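Local coordinates for ORF10 (PDB 6RIW), which probably catalyses chain-extending condensations in polyunsaturated fatty acid synthesis, as the ketosynthase-chain length factor didomain of a larger synthase, at residues D273-G278 with Q454-N459; Y201-A206 with M266-Q271; G479-L484 with K488-N493; I472-H477 with T849-D854. All blocks are in the same frame, centred on the assembly; numbering follows the deposited sequence.

Contact 1. Residues D273-G278 with Q454-N459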
loop_
_atom_site.group_PDB
_atom_site.type_symbol
_atom_site.label_atom_id
_atom_site.label_comp_id
_atom_site.label_asym_id
_atom_site.label_seq_id
_atom_site.Cartn_x
_atom_site.Cartn_y
_atom_site.Cartn_z
ATOM N N ASP A 273 -7.137 -29.100 -10.122
ATOM C CA ASP A 273 -7.673 -28.454 -11.315
ATOM C C ASP A 273 -6.606 -28.324 -12.396
ATOM O O ASP A 273 -6.903 -28.452 -13.590
ATOM C CB ASP A 273 -8.241 -27.071 -10.965
ATOM C CG ASP A 273 -9.419 -27.138 -9.992
ATOM O OD1 ASP A 273 -9.988 -28.238 -9.795
ATOM O OD2 ASP A 273 -9.783 -26.082 -9.416
ATOM N N ALA A 274 -5.356 -28.065 -11.998
ATOM C CA ALA A 274 -4.293 -27.910 -12.986
ATOM C C ALA A 274 -4.027 -29.222 -13.717
ATOM O O ALA A 274 -3.787 -29.226 -14.929
ATOM C CB ALA A 274 -3.007 -27.410 -12.317
ATOM N N VAL A 275 -4.059 -30.342 -12.996
ATOM C CA VAL A 275 -3.850 -31.635 -13.648
ATOM C C VAL A 275 -5.041 -31.980 -14.529
ATOM O O VAL A 275 -4.875 -32.440 -15.666
ATOM C CB VAL A 275 -3.576 -32.724 -12.594
ATOM C CG1 VAL A 275 -3.613 -34.108 -13.229
ATOM C CG2 VAL A 275 -2.230 -32.482 -11.934
ATOM N N ARG A 276 -6.257 -31.724 -14.038
ATOM C CA ARG A 276 -7.464 -31.988 -14.817
ATOM C C ARG A 276 -7.470 -31.204 -16.126
ATOM O O ARG A 276 -7.841 -31.741 -17.180
ATOM C CB ARG A 276 -8.697 -31.660 -13.971
ATOM C CG ARG A 276 -10.037 -31.670 -14.701
ATOM C CD ARG A 276 -11.106 -30.891 -13.920
ATOM N NE ARG A 276 -10.871 -29.447 -13.982
ATOM C CZ ARG A 276 -11.344 -28.561 -13.108
ATOM N NH1 ARG A 276 -12.107 -28.952 -12.097
ATOM N NH2 ARG A 276 -11.059 -27.269 -13.253
ATOM N N ASP A 277 -7.036 -29.944 -16.091
ATOM C CA ASP A 277 -7.142 -29.071 -17.254
ATOM C C ASP A 277 -5.923 -29.127 -18.164
ATOM O O ASP A 277 -5.916 -28.453 -19.198
ATOM C CB ASP A 277 -7.395 -27.618 -16.811
ATOM C CG ASP A 277 -8.710 -27.452 -16.044
ATOM O OD1 ASP A 277 -9.634 -28.261 -16.249
ATOM O OD2 ASP A 277 -8.828 -26.514 -15.223
ATOM N N GLY A 278 -4.899 -29.906 -17.817
ATOM C CA GLY A 278 -3.745 -30.049 -18.689
ATOM C C GLY A 278 -2.804 -28.863 -18.713
ATOM O O GLY A 278 -2.145 -28.618 -19.730
ATOM N N GLN A 454 2.529 -34.314 -11.682
ATOM C CA GLN A 454 1.122 -34.567 -11.959
ATOM C C GLN A 454 0.445 -35.408 -10.882
ATOM O O GLN A 454 -0.785 -35.535 -10.902
ATOM C CB GLN A 454 0.963 -35.258 -13.320
ATOM C CG GLN A 454 1.605 -34.520 -14.485
ATOM C CD GLN A 454 0.984 -33.155 -14.728
ATOM O OE1 GLN A 454 -0.186 -33.051 -15.111
ATOM N NE2 GLN A 454 1.768 -32.098 -14.510
ATOM N N THR A 455 1.208 -35.959 -9.937
ATOM C CA THR A 455 0.668 -36.852 -8.918
ATOM C C THR A 455 -0.094 -36.060 -7.858
ATOM O O THR A 455 0.471 -35.171 -7.214
ATOM C CB THR A 455 1.795 -37.653 -8.264
ATOM O OG1 THR A 455 2.511 -38.377 -9.273
ATOM C CG2 THR A 455 1.228 -38.630 -7.241
ATOM N N LEU A 456 -1.364 -36.405 -7.657
ATOM C CA LEU A 456 -2.198 -35.737 -6.666
ATOM C C LEU A 456 -2.022 -36.369 -5.294
ATOM O O LEU A 456 -1.743 -37.565 -5.172
ATOM C CB LEU A 456 -3.672 -35.796 -7.065
ATOM C CG LEU A 456 -4.011 -35.163 -8.414
ATOM C CD1 LEU A 456 -5.511 -35.123 -8.623
ATOM C CD2 LEU A 456 -3.421 -33.767 -8.511
ATOM N N GLU A 457 -2.192 -35.551 -4.257
ATOM C CA GLU A 457 -2.190 -36.062 -2.894
ATOM C C GLU A 457 -3.463 -36.850 -2.639
ATOM O O GLU A 457 -4.550 -36.478 -3.097
ATOM C CB GLU A 457 -2.106 -34.931 -1.865
ATOM C CG GLU A 457 -0.990 -33.925 -2.061
ATOM C CD GLU A 457 -1.364 -32.553 -1.489
ATOM O OE1 GLU A 457 -2.183 -31.821 -2.121
ATOM O OE2 GLU A 457 -0.849 -32.239 -0.385
ATOM N N THR A 458 -3.332 -37.934 -1.881
ATOM C CA THR A 458 -4.521 -38.697 -1.540
ATOM C C THR A 458 -5.251 -38.066 -0.364
ATOM O O THR A 458 -6.485 -38.115 -0.301
ATOM C CB THR A 458 -4.143 -40.153 -1.247
ATOM O OG1 THR A 458 -5.323 -40.896 -0.932
ATOM C CG2 THR A 458 -3.154 -40.236 -0.088
ATOM N N ASN A 459 -4.514 -37.434 0.546
ATOM C CA ASN A 459 -5.107 -36.797 1.710
ATOM C C ASN A 459 -4.464 -35.433 1.907
ATOM O O ASN A 459 -3.234 -35.315 1.899
ATOM C CB ASN A 459 -4.923 -37.658 2.961
ATOM C CG ASN A 459 -5.975 -37.379 4.016
ATOM O OD1 ASN A 459 -6.191 -38.190 4.916
ATOM N ND2 ASN A 459 -6.644 -36.229 3.908
#
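The V275 and Q454 side chains meet at a slant where helix 271-277, ending in a Schellman motif at G278, meets the irregular segment 454-459 at the surface of the ketosynthase half. V275 thereby packs the chain leading from the first ketosynthase region to the second against this helix. It points toward that segment, with CG2 in closer contact than CG1. Its chi1 of 170° sets CG1 anti to the backbone N and CG2 anti to the carbonyl carbon, and CG2 lies 3.5 Å from Q454 O. The Q454 chain bends at chi2 (-63°), which brings OE1 to 3.8 Å from the same V275 CG2. From the other residue of the segment that takes part, L456 CD2 meets V275 CG2 methyl to methyl at 3.8 Å. No hydrogen bond spans the two segments, so the 154 Å² buried here rests on van der Waals contact. Elsewhere on the same turn, R276 grips D277 side-on: NE reaches OD1 at 2.8 Å and NH2 reaches OD2 at 3.1 Å, while the ion pair of R276 with D273 is one of charges alone. The two oxygens of D277 are met differently, OD2 on its syn side and OD1 from 42° above the carboxylate plane.

Contact 2. Residues Y201-A206 with M266-Q271; sequences YSVKLA and MVLKRQ
With chi1 at 167°, V203 turns CG2 to the backbone N side, where the M266 methyl meets it; the M266 chain bends at chi3 (31°) to bring CE there. The setting is helix-on-sheet packing in the layered alpha/beta core of the thiolase-like fold, where helix 198-211 lies against strand 259-270 in the ketosynthase half. Over the short segments the axes approach to 10.0 Å, and their N-to-C directions differ by 25°, so helix and strand run nearly alike. M266 and L268, two apart on the strand, both direct their CB atoms at the helix; V267, between them, makes no contact with the helix segment and lies beside V7 of strand 4-12 and M217 and L219 of strand 217-224. The two strand residues use different approaches. M266 comes across V203 at about a right angle and touches with its terminal methyl. L268 instead inserts one branch: CD1 stands 4.0 Å from A206 CB and 4.0 Å from V203 O, which places it between residues three apart on the helix. The interface is apolar and buried, with no hydrogen bond from one segment to the other. V203 also packs on A220 of strand 217-224 and on I285 of strand 283-292, while L268 rests on I4 and V6. Beyond the apolar patch, R270 NH2 donates to L210 O and A215 O, linking the end of the strand to the far part of the helix and the loop after it. Of the two V203 methyls, CG2 is nearer to M266 CE, at 3.8 Å, with CG1 at 4.2 Å.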
loop_
_atom_site.group_PDB
_atom_site.type_symbol
_atom_site.label_atom_id
_atom_site.label_comp_id
_atom_site.label_asym_id
_atom_site.label_seq_id
_atom_site.Cartn_x
_atom_site.Cartn_y
_atom_site.Cartn_z
ATOM N N TYR A 201 3.737 -12.496 0.620
ATOM C CA TYR A 201 2.410 -12.299 1.206
ATOM C C TYR A 201 1.315 -12.461 0.157
ATOM O O TYR A 201 0.293 -13.114 0.406
ATOM C CB TYR A 201 2.319 -10.923 1.866
ATOM C CG TYR A 201 2.784 -10.953 3.313
ATOM C CD1 TYR A 201 4.108 -11.230 3.628
ATOM C CD2 TYR A 201 1.892 -10.717 4.362
ATOM C CE1 TYR A 201 4.549 -11.267 4.948
ATOM C CE2 TYR A 201 2.313 -10.769 5.686
ATOM C CZ TYR A 201 3.647 -11.045 5.967
ATOM O OH TYR A 201 4.094 -11.090 7.265
ATOM N N SER A 202 1.492 -11.844 -1.014
ATOM C CA SER A 202 0.480 -11.952 -2.064
ATOM C C SER A 202 0.288 -13.396 -2.518
ATOM O O SER A 202 -0.850 -13.853 -2.715
ATOM C CB SER A 202 0.864 -11.068 -3.263
ATOM O OG SER A 202 0.932 -9.718 -2.838
ATOM N N VAL A 203 1.388 -14.124 -2.711
ATOM C CA VAL A 203 1.274 -15.515 -3.161
ATOM C C VAL A 203 0.582 -16.370 -2.100
ATOM O O VAL A 203 -0.353 -17.133 -2.401
ATOM C CB VAL A 203 2.664 -16.066 -3.540
ATOM C CG1 VAL A 203 2.621 -17.598 -3.715
ATOM C CG2 VAL A 203 3.141 -15.369 -4.826
ATOM N N LYS A 204 1.008 -16.231 -0.842
ATOM C CA LYS A 204 0.419 -17.017 0.235
ATOM C C LYS A 204 -1.071 -16.714 0.390
ATOM O O LYS A 204 -1.890 -17.629 0.501
ATOM C CB LYS A 204 1.177 -16.760 1.539
ATOM C CG LYS A 204 0.602 -17.480 2.759
ATOM C CD LYS A 204 0.594 -18.991 2.542
ATOM C CE LYS A 204 -0.086 -19.745 3.707
ATOM N NZ LYS A 204 -1.180 -18.970 4.364
ATOM N N LEU A 205 -1.455 -15.432 0.387
ATOM C CA LEU A 205 -2.878 -15.129 0.526
ATOM C C LEU A 205 -3.668 -15.558 -0.701
ATOM O O LEU A 205 -4.852 -15.906 -0.587
ATOM C CB LEU A 205 -3.070 -13.624 0.789
ATOM C CG LEU A 205 -2.502 -13.137 2.116
ATOM C CD1 LEU A 205 -2.783 -11.638 2.248
ATOM C CD2 LEU A 205 -3.097 -13.886 3.305
ATOM N N ALA A 206 -3.049 -15.549 -1.880
ATOM C CA ALA A 206 -3.767 -16.026 -3.058
ATOM C C ALA A 206 -4.003 -17.532 -2.974
ATOM O O ALA A 206 -5.083 -18.017 -3.346
ATOM C CB ALA A 206 -3.007 -15.663 -4.340
ATOM N N MET A 266 2.437 -14.329 -11.089
ATOM C CA MET A 266 2.273 -15.771 -11.236
ATOM C C MET A 266 0.792 -16.124 -11.292
ATOM O O MET A 266 -0.045 -15.443 -10.688
ATOM C CB MET A 266 2.912 -16.505 -10.078
ATOM C CG MET A 266 4.413 -16.674 -10.177
ATOM S SD MET A 266 5.066 -16.868 -8.501
ATOM C CE MET A 266 3.664 -17.677 -7.749
ATOM N N VAL A 267 0.472 -17.211 -12.000
ATOM C CA VAL A 267 -0.891 -17.734 -12.099
ATOM C C VAL A 267 -0.961 -19.023 -11.292
ATOM O O VAL A 267 -0.153 -19.937 -11.515
ATOM C CB VAL A 267 -1.305 -18.002 -13.563
ATOM C CG1 VAL A 267 -2.768 -18.427 -13.607
ATOM C CG2 VAL A 267 -1.051 -16.799 -14.437
ATOM N N LEU A 268 -1.912 -19.097 -10.350
ATOM C CA LEU A 268 -2.032 -20.199 -9.403
ATOM C C LEU A 268 -3.361 -20.930 -9.548
ATOM O O LEU A 268 -4.416 -20.305 -9.692
ATOM C CB LEU A 268 -1.919 -19.705 -7.955
ATOM C CG LEU A 268 -0.723 -18.826 -7.605
ATOM C CD1 LEU A 268 -0.760 -18.433 -6.135
ATOM C CD2 LEU A 268 0.574 -19.559 -7.929
ATOM N N LYS A 269 -3.316 -22.262 -9.446
ATOM C CA LYS A 269 -4.526 -23.076 -9.390
ATOM C C LYS A 269 -4.312 -24.205 -8.393
ATOM O O LYS A 269 -3.175 -24.590 -8.112
ATOM C CB LYS A 269 -4.892 -23.669 -10.773
ATOM C CG LYS A 269 -5.426 -22.639 -11.785
ATOM C CD LYS A 269 -5.483 -23.228 -13.207
ATOM C CE LYS A 269 -6.545 -24.322 -13.333
ATOM N NZ LYS A 269 -6.915 -24.578 -14.771
ATOM N N ARG A 270 -5.408 -24.714 -7.829
ATOM C CA ARG A 270 -5.313 -25.948 -7.058
ATOM C C ARG A 270 -4.771 -27.049 -7.973
ATOM O O ARG A 270 -5.121 -27.118 -9.151
ATOM C CB ARG A 270 -6.692 -26.327 -6.477
ATOM C CG ARG A 270 -7.217 -25.324 -5.430
ATOM C CD ARG A 270 -8.632 -25.644 -4.928
ATOM N NE ARG A 270 -9.594 -25.587 -6.019
ATOM C CZ ARG A 270 -10.336 -24.526 -6.318
ATOM N NH1 ARG A 270 -11.158 -24.559 -7.358
ATOM N NH2 ARG A 270 -10.256 -23.421 -5.589
ATOM N N GLN A 271 -3.871 -27.877 -7.440
ATOM C CA GLN A 271 -3.206 -28.870 -8.287
ATOM C C GLN A 271 -4.209 -29.802 -8.961
ATOM O O GLN A 271 -4.033 -30.163 -10.130
ATOM C CB GLN A 271 -2.202 -29.689 -7.477
ATOM C CG GLN A 271 -1.290 -30.560 -8.366
ATOM C CD GLN A 271 -0.675 -31.699 -7.589
ATOM O OE1 GLN A 271 -1.059 -31.958 -6.451
ATOM N NE2 GLN A 271 0.294 -32.380 -8.194
#

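Contact 3. Residues G479-L484 with K488-N493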
loop_
_atom_site.group_PDB
_atom_site.type_symbol
_atom_site.label_atom_id
_atom_site.label_comp_id
_atom_site.label_asym_id
_atom_site.label_seq_id
_atom_site.Cartn_x
_atom_site.Cartn_y
_atom_site.Cartn_z
ATOM N N GLY A 479 -13.319 13.629 12.432
ATOM C CA GLY A 479 -13.530 15.045 12.685
ATOM C C GLY A 479 -13.326 15.319 14.159
ATOM O O GLY A 479 -12.446 14.748 14.798
ATOM N N SER A 480 -14.174 16.169 14.729
ATOM C CA SER A 480 -14.051 16.445 16.159
ATOM C C SER A 480 -14.700 15.376 17.038
ATOM O O SER A 480 -14.651 15.502 18.265
ATOM C CB SER A 480 -14.654 17.824 16.474
ATOM O OG SER A 480 -16.006 17.831 16.072
ATOM N N ALA A 481 -15.308 14.339 16.459
ATOM C CA ALA A 481 -15.806 13.197 17.244
ATOM C C ALA A 481 -14.622 12.271 17.481
ATOM O O ALA A 481 -14.307 11.396 16.675
ATOM C CB ALA A 481 -16.949 12.492 16.533
ATOM N N SER A 482 -13.944 12.472 18.596
ATOM C CA SER A 482 -12.583 11.982 18.735
ATOM C C SER A 482 -12.485 10.613 19.405
ATOM O O SER A 482 -11.375 10.069 19.501
ATOM C CB SER A 482 -11.740 13.021 19.485
ATOM O OG SER A 482 -12.221 13.211 20.805
ATOM N N ASN A 483 -13.606 10.024 19.830
ATOM C CA ASN A 483 -13.597 8.647 20.308
ATOM C C ASN A 483 -14.965 8.027 20.049
ATOM O O ASN A 483 -15.905 8.693 19.605
ATOM C CB ASN A 483 -13.205 8.557 21.802
ATOM C CG ASN A 483 -14.142 9.358 22.707
ATOM O OD1 ASN A 483 -15.335 9.415 22.476
ATOM N ND2 ASN A 483 -13.583 9.982 23.748
ATOM N N LEU A 484 -15.070 6.735 20.358
ATOM C CA LEU A 484 -16.298 6.008 20.066
ATOM C C LEU A 484 -17.498 6.606 20.798
ATOM O O LEU A 484 -18.595 6.691 20.235
ATOM C CB LEU A 484 -16.116 4.529 20.437
ATOM C CG LEU A 484 -17.249 3.625 19.963
ATOM C CD1 LEU A 484 -17.193 3.457 18.454
ATOM C CD2 LEU A 484 -17.186 2.266 20.639
ATOM N N LYS A 488 -20.863 7.863 18.976
ATOM C CA LYS A 488 -22.173 7.290 19.288
ATOM C C LYS A 488 -23.188 8.392 19.581
ATOM O O LYS A 488 -24.303 8.393 19.051
ATOM C CB LYS A 488 -22.030 6.337 20.475
ATOM C CG LYS A 488 -23.290 5.516 20.799
ATOM C CD LYS A 488 -23.030 4.630 22.042
ATOM C CE LYS A 488 -24.297 3.898 22.488
ATOM N NZ LYS A 488 -24.030 3.013 23.663
ATOM N N THR A 489 -22.798 9.347 20.416
ATOM C CA THR A 489 -23.685 10.463 20.760
ATOM C C THR A 489 -24.015 11.311 19.541
ATOM O O THR A 489 -25.173 11.691 19.323
ATOM C CB THR A 489 -23.012 11.321 21.818
ATOM O OG1 THR A 489 -22.831 10.532 22.993
ATOM C CG2 THR A 489 -23.850 12.550 22.133
ATOM N N LEU A 490 -22.999 11.631 18.738
ATOM C CA LEU A 490 -23.231 12.353 17.494
ATOM C C LEU A 490 -24.293 11.670 16.638
ATOM O O LEU A 490 -25.218 12.321 16.137
ATOM C CB LEU A 490 -21.898 12.472 16.737
ATOM C CG LEU A 490 -21.925 13.297 15.449
ATOM C CD1 LEU A 490 -21.647 14.745 15.775
ATOM C CD2 LEU A 490 -20.876 12.765 14.466
ATOM N N LEU A 491 -24.159 10.355 16.420
ATOM C CA LEU A 491 -25.084 9.666 15.528
ATOM C C LEU A 491 -26.488 9.630 16.113
ATOM O O LEU A 491 -27.476 9.809 15.389
ATOM C CB LEU A 491 -24.585 8.243 15.272
ATOM C CG LEU A 491 -23.251 8.197 14.545
ATOM C CD1 LEU A 491 -22.711 6.743 14.564
ATOM C CD2 LEU A 491 -23.462 8.695 13.127
ATOM N N ASN A 492 -26.590 9.399 17.418
ATOM C CA ASN A 492 -27.911 9.283 18.033
ATOM C C ASN A 492 -28.656 10.607 17.997
ATOM O O ASN A 492 -29.886 10.615 17.892
ATOM C CB ASN A 492 -27.781 8.774 19.462
ATOM C CG ASN A 492 -27.557 7.273 19.517
ATOM O OD1 ASN A 492 -27.922 6.563 18.591
ATOM N ND2 ASN A 492 -26.950 6.790 20.591
ATOM N N ASN A 493 -27.932 11.720 18.056
ATOM C CA ASN A 493 -28.509 13.052 17.964
ATOM C C ASN A 493 -28.608 13.573 16.537
ATOM O O ASN A 493 -29.037 14.712 16.348
ATOM C CB ASN A 493 -27.678 14.025 18.795
ATOM C CG ASN A 493 -27.635 13.644 20.246
ATOM O OD1 ASN A 493 -28.531 12.973 20.738
ATOM N ND2 ASN A 493 -26.591 14.076 20.949
#
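A481 CB faces L490 CD2 at 4.4 Å, a loose apolar touch between the loop after strand 469-478 and helix 484-492. The firmer link is in the backbone: K488 N donates to L484 O at 2.8 Å with an N-H...O angle of 163°, an ordinary alpha-helical bond from the N-H of residue i+4 to the C=O of residue i, near the start of helix 484-492. The same carbonyl oxygen lies 3.5 Å from K488 CB. Beyond that point the lysine chain is extended and leads away from the loop. The next shell lies at the start of the helix. N483 is the N-cap, and its OD1 accepts from Q486 N; Q486 OE1 accepts from S482 N, so Q486 is tied to both S482 and N483. L484 N, in the first turn, probably donates to D475 OD1 of strand 469-478. The L484 side chain leans on I847 of helix 841-854, and that of L490 on I834. The chemistry thus implies that the helix start is held mainly by polar bonds (N483 OD1 to Q486 N, K488 N to L484 O), with the A481-L490 touch adding only weak van der Waals contact.

Contact 4. Residues I472-H477 with T849-D854; sequences IGMDSH and TALLLD
M474 reaches from strand 469-478 to A850 and L851 of helix 841-854, a helix-on-sheet contact in the second ketosynthase-like half of the didomain, consistent with the chain length factor. The nearest CA atoms, those of M474 and A850, are 9.3 Å apart: the backbones stay apart, and the contact is made through side chains, with M474 supplying 64 of the 117 Å² buried. Along the helix, T849 comes first and belongs to another neighbour: it packs on I866 of strand 865-870. A850 follows, its CB directed at the strand and 3.8 Å from M474 SD, so the sulfur lies against the A850 methyl. L851 comes next. Its own CB does not point at the strand, yet its isobutyl end arrives beside M474, the two side chains running past one another in opposite senses. It also touches L484 and K488, so that M474, which also touches Y762 and I748, and helix 484-492 share this leucine. L853 N donates to T849 O at 3.0 Å, a routine helical bond that carries the backbone past the contact. D854 ends the helix, its N bonded to A850 O and its OD1 accepting from H889 N. The bend of M474 at chi3 (-64°) turns CE toward L851, where it lies 3.5 Å from CD2 and 3.8 Å from CG.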
loop_
_atom_site.group_PDB
_atom_site.type_symbol
_atom_site.label_atom_id
_atom_site.label_comp_id
_atom_site.label_asym_id
_atom_site.label_seq_id
_atom_site.Cartn_x
_atom_site.Cartn_y
_atom_site.Cartn_z
ATOM N N ILE A 472 -16.122 -7.126 18.465
ATOM C CA ILE A 472 -16.002 -7.121 19.922
ATOM C C ILE A 472 -15.218 -5.931 20.452
ATOM O O ILE A 472 -15.118 -5.763 21.677
ATOM C CB ILE A 472 -15.372 -8.434 20.434
ATOM C CG1 ILE A 472 -13.944 -8.596 19.880
ATOM C CG2 ILE A 472 -16.196 -9.607 19.976
ATOM C CD1 ILE A 472 -13.210 -9.800 20.445
ATOM N N GLY A 473 -14.676 -5.078 19.596
ATOM C CA GLY A 473 -13.955 -3.935 20.092
ATOM C C GLY A 473 -13.974 -2.898 18.990
ATOM O O GLY A 473 -13.900 -3.296 17.823
ATOM N N MET A 474 -14.148 -1.616 19.325
ATOM C CA MET A 474 -14.218 -0.546 18.327
ATOM C C MET A 474 -13.663 0.747 18.915
ATOM O O MET A 474 -13.780 1.005 20.122
ATOM C CB MET A 474 -15.654 -0.273 17.834
ATOM C CG MET A 474 -16.445 -1.482 17.328
ATOM S SD MET A 474 -17.904 -1.075 16.348
ATOM C CE MET A 474 -18.933 -0.228 17.530
ATOM N N ASP A 475 -13.093 1.583 18.038
ATOM C CA ASP A 475 -12.836 2.984 18.370
ATOM C C ASP A 475 -12.871 3.806 17.086
ATOM O O ASP A 475 -12.677 3.281 15.989
ATOM C CB ASP A 475 -11.509 3.185 19.107
ATOM C CG ASP A 475 -11.360 4.618 19.682
ATOM O OD1 ASP A 475 -12.370 5.227 20.123
ATOM O OD2 ASP A 475 -10.228 5.145 19.676
ATOM N N SER A 476 -13.121 5.106 17.234
ATOM C CA SER A 476 -13.308 5.963 16.073
ATOM C C SER A 476 -12.830 7.373 16.378
ATOM O O SER A 476 -13.032 7.886 17.482
ATOM C CB SER A 476 -14.780 5.993 15.662
ATOM O OG SER A 476 -15.567 6.533 16.716
ATOM N N HIS A 477 -12.258 8.017 15.374
ATOM C CA HIS A 477 -11.865 9.427 15.461
ATOM C C HIS A 477 -12.190 10.061 14.107
ATOM O O HIS A 477 -11.394 9.975 13.166
ATOM C CB HIS A 477 -10.394 9.530 15.825
ATOM C CG HIS A 477 -9.942 10.925 16.111
ATOM N ND1 HIS A 477 -8.796 11.195 16.826
ATOM C CD2 HIS A 477 -10.471 12.124 15.778
ATOM C CE1 HIS A 477 -8.638 12.503 16.917
ATOM N NE2 HIS A 477 -9.638 13.093 16.292
ATOM N N THR A 849 -23.248 1.373 11.917
ATOM C CA THR A 849 -24.218 0.281 11.884
ATOM C C THR A 849 -24.083 -0.607 13.112
ATOM O O THR A 849 -25.089 -0.982 13.736
ATOM C CB THR A 849 -24.028 -0.528 10.605
ATOM O OG1 THR A 849 -24.221 0.319 9.462
ATOM C CG2 THR A 849 -25.000 -1.706 10.532
ATOM N N ALA A 850 -22.844 -0.941 13.492
ATOM C CA ALA A 850 -22.645 -1.757 14.692
ATOM C C ALA A 850 -23.136 -1.048 15.952
ATOM O O ALA A 850 -23.718 -1.688 16.835
ATOM C CB ALA A 850 -21.172 -2.135 14.837
ATOM N N LEU A 851 -22.915 0.272 16.062
ATOM C CA LEU A 851 -23.408 0.991 17.244
ATOM C C LEU A 851 -24.933 0.980 17.296
ATOM O O LEU A 851 -25.519 0.787 18.370
ATOM C CB LEU A 851 -22.873 2.430 17.270
ATOM C CG LEU A 851 -21.377 2.685 17.561
ATOM C CD1 LEU A 851 -20.992 4.167 17.326
ATOM C CD2 LEU A 851 -20.966 2.261 18.987
ATOM N N LEU A 852 -25.595 1.176 16.148
ATOM C CA LEU A 852 -27.056 1.164 16.111
ATOM C C LEU A 852 -27.608 -0.199 16.493
ATOM O O LEU A 852 -28.578 -0.292 17.249
ATOM C CB LEU A 852 -27.561 1.528 14.714
ATOM C CG LEU A 852 -27.430 2.988 14.260
ATOM C CD1 LEU A 852 -28.173 3.175 12.925
ATOM C CD2 LEU A 852 -27.952 3.953 15.316
ATOM N N LEU A 853 -27.024 -1.266 15.949
ATOM C CA LEU A 853 -27.453 -2.617 16.300
ATOM C C LEU A 853 -27.147 -2.969 17.752
ATOM O O LEU A 853 -27.933 -3.685 18.388
ATOM C CB LEU A 853 -26.795 -3.619 15.362
ATOM C CG LEU A 853 -27.311 -3.547 13.930
ATOM C CD1 LEU A 853 -26.343 -4.333 13.050
ATOM C CD2 LEU A 853 -28.719 -4.091 13.807
ATOM N N ASP A 854 -26.032 -2.481 18.295
ATOM C CA ASP A 854 -25.733 -2.698 19.704
ATOM C C ASP A 854 -26.769 -2.056 20.622
ATOM O O ASP A 854 -26.951 -2.515 21.757
ATOM C CB ASP A 854 -24.354 -2.150 20.040
ATOM C CG ASP A 854 -23.893 -2.580 21.424
ATOM O OD1 ASP A 854 -23.900 -3.796 21.688
ATOM O OD2 ASP A 854 -23.542 -1.721 22.257
#

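From the N terminus, contact 2 comes first, closing the loop from helix 198-211 to the end of strand 259-270. Helix 271-277 follows at once and opens contact 1, which spans the rest of the first ketosynthase region to reach 454-459. These two touch: K269 NZ forms a salt bridge with D277 OD2, and Q271 NE2 probably bonds to T455 O. The second region opens with strand 469-478, where contact 4 begins; it closes only at 849-854, and the short-range contact 3 lies wholly within that span. Contacts 3 and 4 abut where strand 469-478 runs through a short loop into helix 484-492. No contacts cross, and contacts 2 and 4, one in each half, have centres about 34 Å apart.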